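Local coordinates for sugar kinase (Agrobacterium tumefaciens, PDB 2RBC), which probably transfers a phosphate from ATP to a hydroxyl group of a sugar or related small molecule, as a ribokinase-like member of the pfkB carbohydrate kinase family, at residues D41-A47 against S123-N129; A268-A274 against K306-G312. All blocks are in the same frame, centred on the assembly; numbering follows the deposited sequence.

Contact 1. Residues D41-A47 against S123-N129; sequences DTLFRVA and STIIIDN. With GOL (glycerol), chain M; EDO (1,2-ethanediol), chain H.
Phe44 and Thr124 meet on neighbouring parallel strands of the four-stranded lid sheet, the beta-clasp by which ribokinase-family enzymes commonly dimerise. The axes of 41-45 and 123-127 diverge by only 20°, and the backbone bonds are nearly straight: Thr42, Phe44 and Val46 donate to Ser123, Ile125 and Ile127, while Ile125, Ile127 and Asn129 donate back to Thr42, Phe44 and Ala47, every N-H...O angle being at least 168°. Followed outward, Phe44 begins with CB 4.0 Å from Ile125 O. With CG anti to its own carbonyl carbon (chi1 -67°), the ring is carried towards Thr124, whose CG2 meets CD2 and CE2 obliquely, CE2 at 3.7 Å. Thr124 OG1 lies at the ring's edge, in its plane. At the far end, CZ faces an ethanediol whose placement is doubtful. Val136 of the second subunit packs on Phe44, and Thr124 OG1 is hydrogen-bonded to its counterpart there, placing this face in the dimer interface. Beyond Phe44, Val46 CG2 touches Ile126 CG2 at 3.6 Å. On the reverse face Leu43 and Ile125 run side by side, Leu43 CD2 being 3.7 Å from Ile125 CB. There Asp41 accepts two glycerol hydroxyls, one per carboxylate oxygen: O1 at 2.7 Å from OD1 and O2 at 2.8 Å from OD2.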
loop_
_atom_site.group_PDB
_atom_site.type_symbol
_atom_site.label_atom_id
_atom_site.label_comp_id
_atom_site.label_asym_id
_atom_site.label_seq_id
_atom_site.Cartn_x
_atom_site.Cartn_y
_atom_site.Cartn_z
ATOM N N ASP A 41 -4.051 -6.599 0.920
ATOM C CA ASP A 41 -2.768 -6.468 1.587
ATOM C C ASP A 41 -1.636 -6.234 0.601
ATOM O O ASP A 41 -1.535 -6.937 -0.394
ATOM C CB ASP A 41 -2.409 -7.743 2.375
ATOM C CG ASP A 41 -3.211 -7.915 3.675
ATOM O OD1 ASP A 41 -3.898 -6.976 4.109
ATOM O OD2 ASP A 41 -3.101 -9.023 4.276
ATOM N N THR A 42 -0.746 -5.291 0.935
ATOM C CA THR A 42 0.545 -5.182 0.303
ATOM C C THR A 42 1.619 -5.534 1.322
ATOM O O THR A 42 1.774 -4.856 2.363
ATOM C CB THR A 42 0.778 -3.828 -0.325
ATOM O OG1 THR A 42 -0.287 -3.567 -1.227
ATOM C CG2 THR A 42 2.081 -3.837 -1.111
ATOM N N LEU A 43 2.326 -6.624 1.009
ATOM C CA LEU A 43 3.302 -7.236 1.885
ATOM C C LEU A 43 4.675 -6.896 1.352
ATOM O O LEU A 43 5.011 -7.287 0.243
ATOM C CB LEU A 43 3.141 -8.772 1.926
ATOM C CG LEU A 43 1.741 -9.361 2.141
ATOM C CD1 LEU A 43 1.852 -10.871 2.212
ATOM C CD2 LEU A 43 1.093 -8.770 3.398
ATOM N N PHE A 44 5.434 -6.127 2.137
ATOM C CA PHE A 44 6.744 -5.643 1.782
ATOM C C PHE A 44 7.744 -6.429 2.612
ATOM O O PHE A 44 7.741 -6.306 3.832
ATOM C CB PHE A 44 6.911 -4.158 2.163
ATOM C CG PHE A 44 6.048 -3.212 1.385
ATOM C CD1 PHE A 44 6.496 -2.670 0.197
ATOM C CD2 PHE A 44 4.826 -2.795 1.887
ATOM C CE1 PHE A 44 5.727 -1.768 -0.509
ATOM C CE2 PHE A 44 4.066 -1.856 1.192
ATOM C CZ PHE A 44 4.508 -1.376 -0.005
ATOM N N ARG A 45 8.582 -7.220 1.949
ATOM C CA ARG A 45 9.561 -8.098 2.614
ATOM C C ARG A 45 10.877 -7.342 2.694
ATOM O O ARG A 45 11.426 -6.908 1.679
ATOM C CB ARG A 45 9.695 -9.401 1.835
ATOM C CG ARG A 45 10.099 -10.577 2.660
ATOM C CD ARG A 45 10.322 -11.736 1.778
ATOM N NE ARG A 45 10.690 -12.928 2.540
ATOM C CZ ARG A 45 10.877 -14.116 1.998
ATOM N NH1 ARG A 45 10.750 -14.285 0.704
ATOM N NH2 ARG A 45 11.197 -15.156 2.764
ATOM N N VAL A 46 11.331 -7.111 3.915
ATOM C CA VAL A 46 12.513 -6.321 4.172
ATOM C C VAL A 46 13.511 -7.133 5.023
ATOM O O VAL A 46 13.128 -8.117 5.637
ATOM C CB VAL A 46 12.145 -5.025 4.896
ATOM C CG1 VAL A 46 11.198 -4.170 4.022
ATOM C CG2 VAL A 46 11.515 -5.326 6.283
ATOM N N ALA A 47 14.783 -6.723 5.030
ATOM C CA ALA A 47 15.795 -7.372 5.869
ATOM C C ALA A 47 15.536 -6.944 7.304
ATOM O O ALA A 47 15.145 -7.748 8.158
ATOM C CB ALA A 47 17.181 -6.976 5.435
ATOM N N SER A 123 -4.377 -3.014 3.646
ATOM C CA SER A 123 -3.297 -2.830 4.621
ATOM C C SER A 123 -1.904 -2.872 4.018
ATOM O O SER A 123 -1.676 -3.552 3.028
ATOM C CB SER A 123 -3.342 -3.913 5.693
ATOM O OG SER A 123 -4.646 -4.029 6.247
ATOM N N THR A 124 -0.971 -2.127 4.622
ATOM C CA THR A 124 0.446 -2.389 4.408
ATOM C C THR A 124 0.969 -3.270 5.550
ATOM O O THR A 124 0.722 -2.981 6.731
ATOM C CB THR A 124 1.265 -1.114 4.282
ATOM O OG1 THR A 124 1.113 -0.603 2.952
ATOM C CG2 THR A 124 2.756 -1.353 4.567
ATOM N N ILE A 125 1.680 -4.334 5.189
ATOM C CA ILE A 125 2.370 -5.166 6.171
ATOM C C ILE A 125 3.835 -5.262 5.773
ATOM O O ILE A 125 4.141 -5.673 4.672
ATOM C CB ILE A 125 1.743 -6.560 6.320
ATOM C CG1 ILE A 125 0.244 -6.441 6.592
ATOM C CG2 ILE A 125 2.416 -7.324 7.465
ATOM C CD1 ILE A 125 -0.515 -7.761 6.714
ATOM N N ILE A 126 4.721 -4.830 6.670
ATOM C CA ILE A 126 6.174 -4.865 6.462
ATOM C C ILE A 126 6.665 -6.048 7.292
ATOM O O ILE A 126 6.484 -6.054 8.513
ATOM C CB ILE A 126 6.851 -3.553 6.879
ATOM C CG1 ILE A 126 6.223 -2.349 6.123
ATOM C CG2 ILE A 126 8.373 -3.617 6.629
ATOM C CD1 ILE A 126 6.484 -1.003 6.734
ATOM N N ILE A 127 7.233 -7.046 6.608
ATOM C CA ILE A 127 7.667 -8.308 7.186
ATOM C C ILE A 127 9.204 -8.413 7.077
ATOM O O ILE A 127 9.767 -8.470 5.969
ATOM C CB ILE A 127 7.000 -9.481 6.454
ATOM C CG1 ILE A 127 5.495 -9.229 6.304
ATOM C CG2 ILE A 127 7.273 -10.777 7.155
ATOM C CD1 ILE A 127 4.724 -10.339 5.637
ATOM N N ASP A 128 9.883 -8.375 8.230
ATOM C CA ASP A 128 11.346 -8.405 8.267
ATOM C C ASP A 128 11.867 -9.830 8.101
ATOM O O ASP A 128 11.084 -10.783 7.903
ATOM C CB ASP A 128 11.926 -7.683 9.516
ATOM C CG ASP A 128 11.644 -8.416 10.830
ATOM O OD1 ASP A 128 11.121 -9.536 10.794
ATOM O OD2 ASP A 128 11.943 -7.842 11.899
ATOM N N ASN A 129 13.188 -9.987 8.120
ATOM C CA ASN A 129 13.756 -11.326 7.939
ATOM C C ASN A 129 13.699 -12.217 9.189
ATOM O O ASN A 129 14.193 -13.337 9.157
ATOM C CB ASN A 129 15.164 -11.262 7.360
ATOM C CG ASN A 129 16.157 -10.593 8.290
ATOM O OD1 ASN A 129 15.940 -10.480 9.505
ATOM N ND2 ASN A 129 17.251 -10.136 7.715
HETATM C C1 GOL M . -4.180 -7.175 7.559
HETATM O O1 GOL M . -5.065 -6.673 6.576
HETATM C C2 GOL M . -4.475 -8.678 7.787
HETATM O O2 GOL M . -3.750 -9.586 6.943
HETATM C C3 GOL M . -4.274 -8.983 9.264
HETATM O O3 GOL M . -2.974 -8.773 9.703
HETATM C C1 EDO H . 0.619 -0.299 -0.337
HETATM O O1 EDO H . 1.222 0.814 -1.019
HETATM C C2 EDO H . -0.537 0.146 0.568
HETATM O O2 EDO H . -0.789 -0.809 1.615
HETATM O O HOH W 1 -2.790 -2.508 -0.106
HETATM O O HOH W 2 10.495 -12.656 5.489
#

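Contact 2. Residues A268-A274 against K306-G312; sequences AVDTLAA and KCTVFGG. With EDO (1,2-ethanediol), chain L.
Asp270 reaches across to the loop at Gly311 and Gly312, where its OD2 takes two backbone N-H groups, from Gly311 N at 2.7 Å and Gly312 N at 2.9 Å. The first uses the anti lone pair; the second comes from above the carboxylate plane, 36° out of it. Its other oxygen, OD1, accepts Leu272 N at 2.9 Å, closing an Asx turn, so both oxygens help fix the carboxylate. A second hub is Lys306, whose chain, bent at three torsions, brings NZ to 2.7 Å from Asp270 O and 2.9 Å from Gly312 O, with a weak bond to Leu272 O. An ammonium ringed by backbone carbonyls resembles the monovalent-cation site of ribokinase relatives, and the amine may stand in for that ion. One step out, Asp270 N donates to Cys307 O at 2.9 Å, and Ala274 CB rests 3.6 Å from Cys307 SG. The type II turn Thr271-Ala274 then leads, with Ala273 as N-cap residue, into helix 274-287, whose start probably forms the family's anion hole. The last turn of helix 292-307 lies alongside and supplies Lys306, while Leu272 and Phe310 pack against strands 39-45 and 121-127.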
loop_
_atom_site.group_PDB
_atom_site.type_symbol
_atom_site.label_atom_id
_atom_site.label_comp_id
_atom_site.label_asym_id
_atom_site.label_seq_id
_atom_site.Cartn_x
_atom_site.Cartn_y
_atom_site.Cartn_z
ATOM N N ALA A 268 9.066 -21.280 10.767
ATOM C CA ALA A 268 8.036 -20.263 10.570
ATOM C C ALA A 268 8.533 -19.066 9.768
ATOM O O ALA A 268 8.764 -17.986 10.352
ATOM C CB ALA A 268 7.534 -19.769 11.900
ATOM N N VAL A 269 8.581 -19.214 8.447
ATOM C CA VAL A 269 8.945 -18.114 7.539
ATOM C C VAL A 269 7.957 -16.921 7.578
ATOM O O VAL A 269 8.366 -15.742 7.583
ATOM C CB VAL A 269 9.058 -18.642 6.080
ATOM C CG1 VAL A 269 9.393 -17.536 5.100
ATOM C CG2 VAL A 269 10.098 -19.736 6.012
ATOM N N ASP A 270 6.671 -17.230 7.572
ATOM C CA ASP A 270 5.622 -16.214 7.556
ATOM C C ASP A 270 4.358 -16.804 8.144
ATOM O O ASP A 270 3.701 -17.616 7.520
ATOM C CB ASP A 270 5.423 -15.680 6.135
ATOM C CG ASP A 270 4.317 -14.638 6.031
ATOM O OD1 ASP A 270 3.791 -14.185 7.063
ATOM O OD2 ASP A 270 3.964 -14.295 4.891
ATOM N N THR A 271 4.032 -16.408 9.369
ATOM C CA THR A 271 2.862 -16.947 10.045
ATOM C C THR A 271 1.583 -16.158 9.705
ATOM O O THR A 271 0.527 -16.497 10.160
ATOM C CB THR A 271 3.045 -16.954 11.564
ATOM O OG1 THR A 271 3.126 -15.603 12.007
ATOM C CG2 THR A 271 4.287 -17.709 11.977
ATOM N N LEU A 272 1.675 -15.123 8.873
ATOM C CA LEU A 272 0.471 -14.378 8.476
ATOM C C LEU A 272 -0.534 -15.335 7.845
ATOM O O LEU A 272 -0.171 -16.099 6.968
ATOM C CB LEU A 272 0.875 -13.249 7.510
ATOM C CG LEU A 272 -0.188 -12.263 7.060
ATOM C CD1 LEU A 272 -0.855 -11.563 8.239
ATOM C CD2 LEU A 272 0.454 -11.242 6.093
ATOM N N ALA A 273 -1.783 -15.318 8.324
ATOM C CA ALA A 273 -2.883 -16.172 7.783
ATOM C C ALA A 273 -2.895 -17.631 8.262
ATOM O O ALA A 273 -3.720 -18.415 7.811
ATOM C CB ALA A 273 -2.927 -16.110 6.226
ATOM N N ALA A 274 -1.966 -18.007 9.136
ATOM C CA ALA A 274 -1.822 -19.395 9.595
ATOM C C ALA A 274 -3.130 -19.860 10.235
ATOM O O ALA A 274 -3.680 -20.892 9.880
ATOM C CB ALA A 274 -0.642 -19.525 10.576
ATOM N N LYS A 306 1.634 -23.745 5.534
ATOM C CA LYS A 306 1.495 -22.384 5.042
ATOM C C LYS A 306 2.563 -21.472 5.645
ATOM O O LYS A 306 2.992 -20.514 5.003
ATOM C CB LYS A 306 0.104 -21.854 5.364
ATOM C CG LYS A 306 -0.219 -20.469 4.807
ATOM C CD LYS A 306 -0.560 -19.508 5.915
ATOM C CE LYS A 306 0.652 -19.077 6.713
ATOM N NZ LYS A 306 1.591 -18.200 5.913
ATOM N N CYS A 307 2.995 -21.778 6.859
ATOM C CA CYS A 307 3.985 -20.944 7.577
ATOM C C CYS A 307 5.380 -20.955 6.987
ATOM O O CYS A 307 6.178 -20.058 7.265
ATOM C CB CYS A 307 4.054 -21.312 9.077
ATOM S SG CYS A 307 2.623 -20.817 10.031
ATOM N N THR A 308 5.664 -21.933 6.134
ATOM C CA THR A 308 6.968 -22.087 5.523
ATOM C C THR A 308 7.166 -21.308 4.246
ATOM O O THR A 308 8.237 -21.364 3.667
ATOM C CB THR A 308 7.253 -23.584 5.268
ATOM O OG1 THR A 308 6.340 -24.086 4.287
ATOM C CG2 THR A 308 7.120 -24.352 6.564
ATOM N N VAL A 309 6.139 -20.579 3.806
ATOM C CA VAL A 309 6.153 -19.785 2.580
ATOM C C VAL A 309 5.838 -18.314 2.885
ATOM O O VAL A 309 4.841 -18.008 3.530
ATOM C CB VAL A 309 5.089 -20.334 1.598
ATOM C CG1 VAL A 309 4.995 -19.521 0.313
ATOM C CG2 VAL A 309 5.413 -21.795 1.267
ATOM N N PHE A 310 6.682 -17.416 2.404
ATOM C CA PHE A 310 6.360 -15.990 2.442
ATOM C C PHE A 310 5.112 -15.684 1.629
ATOM O O PHE A 310 5.001 -16.055 0.462
ATOM C CB PHE A 310 7.496 -15.140 1.856
ATOM C CG PHE A 310 7.118 -13.704 1.670
ATOM C CD1 PHE A 310 7.028 -12.852 2.770
ATOM C CD2 PHE A 310 6.787 -13.211 0.425
ATOM C CE1 PHE A 310 6.646 -11.565 2.623
ATOM C CE2 PHE A 310 6.391 -11.906 0.285
ATOM C CZ PHE A 310 6.343 -11.088 1.389
ATOM N N GLY A 311 4.180 -14.955 2.238
ATOM C CA GLY A 311 3.147 -14.278 1.475
ATOM C C GLY A 311 1.724 -14.440 1.979
ATOM O O GLY A 311 0.826 -14.603 1.183
ATOM N N GLY A 312 1.502 -14.379 3.289
ATOM C CA GLY A 312 0.138 -14.451 3.781
ATOM C C GLY A 312 -0.522 -15.789 3.530
ATOM O O GLY A 312 0.045 -16.829 3.856
HETATM C C1 EDO L . 2.562 -15.132 15.126
HETATM O O1 EDO L . 3.829 -14.805 14.526
HETATM C C2 EDO L . 1.595 -13.939 15.074
HETATM O O2 EDO L . 0.396 -14.253 14.331
#

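Overall arrangement
Contact 1 forms part of the lid and contact 2 ties together loops at the ends of two helices; their centres lie 12 Å apart and they pack directly on each other. Leu43 CD1 comes within 3.7 Å of Gly312 N, Ile125 CD1 within 3.7 Å of Leu272 CD2, and Arg45 CZ within 3.5 Å of Phe310 CB. The lid face carrying Asp41, Leu43 and Ile125 therefore rests on the loop pair 268-274 and 306-312. A glycerol lies between the two regions: Asp41 binds it, and the Leu272 side chain is about 4 Å away at the nearest atoms. Though probably from the crystallisation liquor, it is consistent with a sugar pocket between lid and helix start, as in ribokinase relatives.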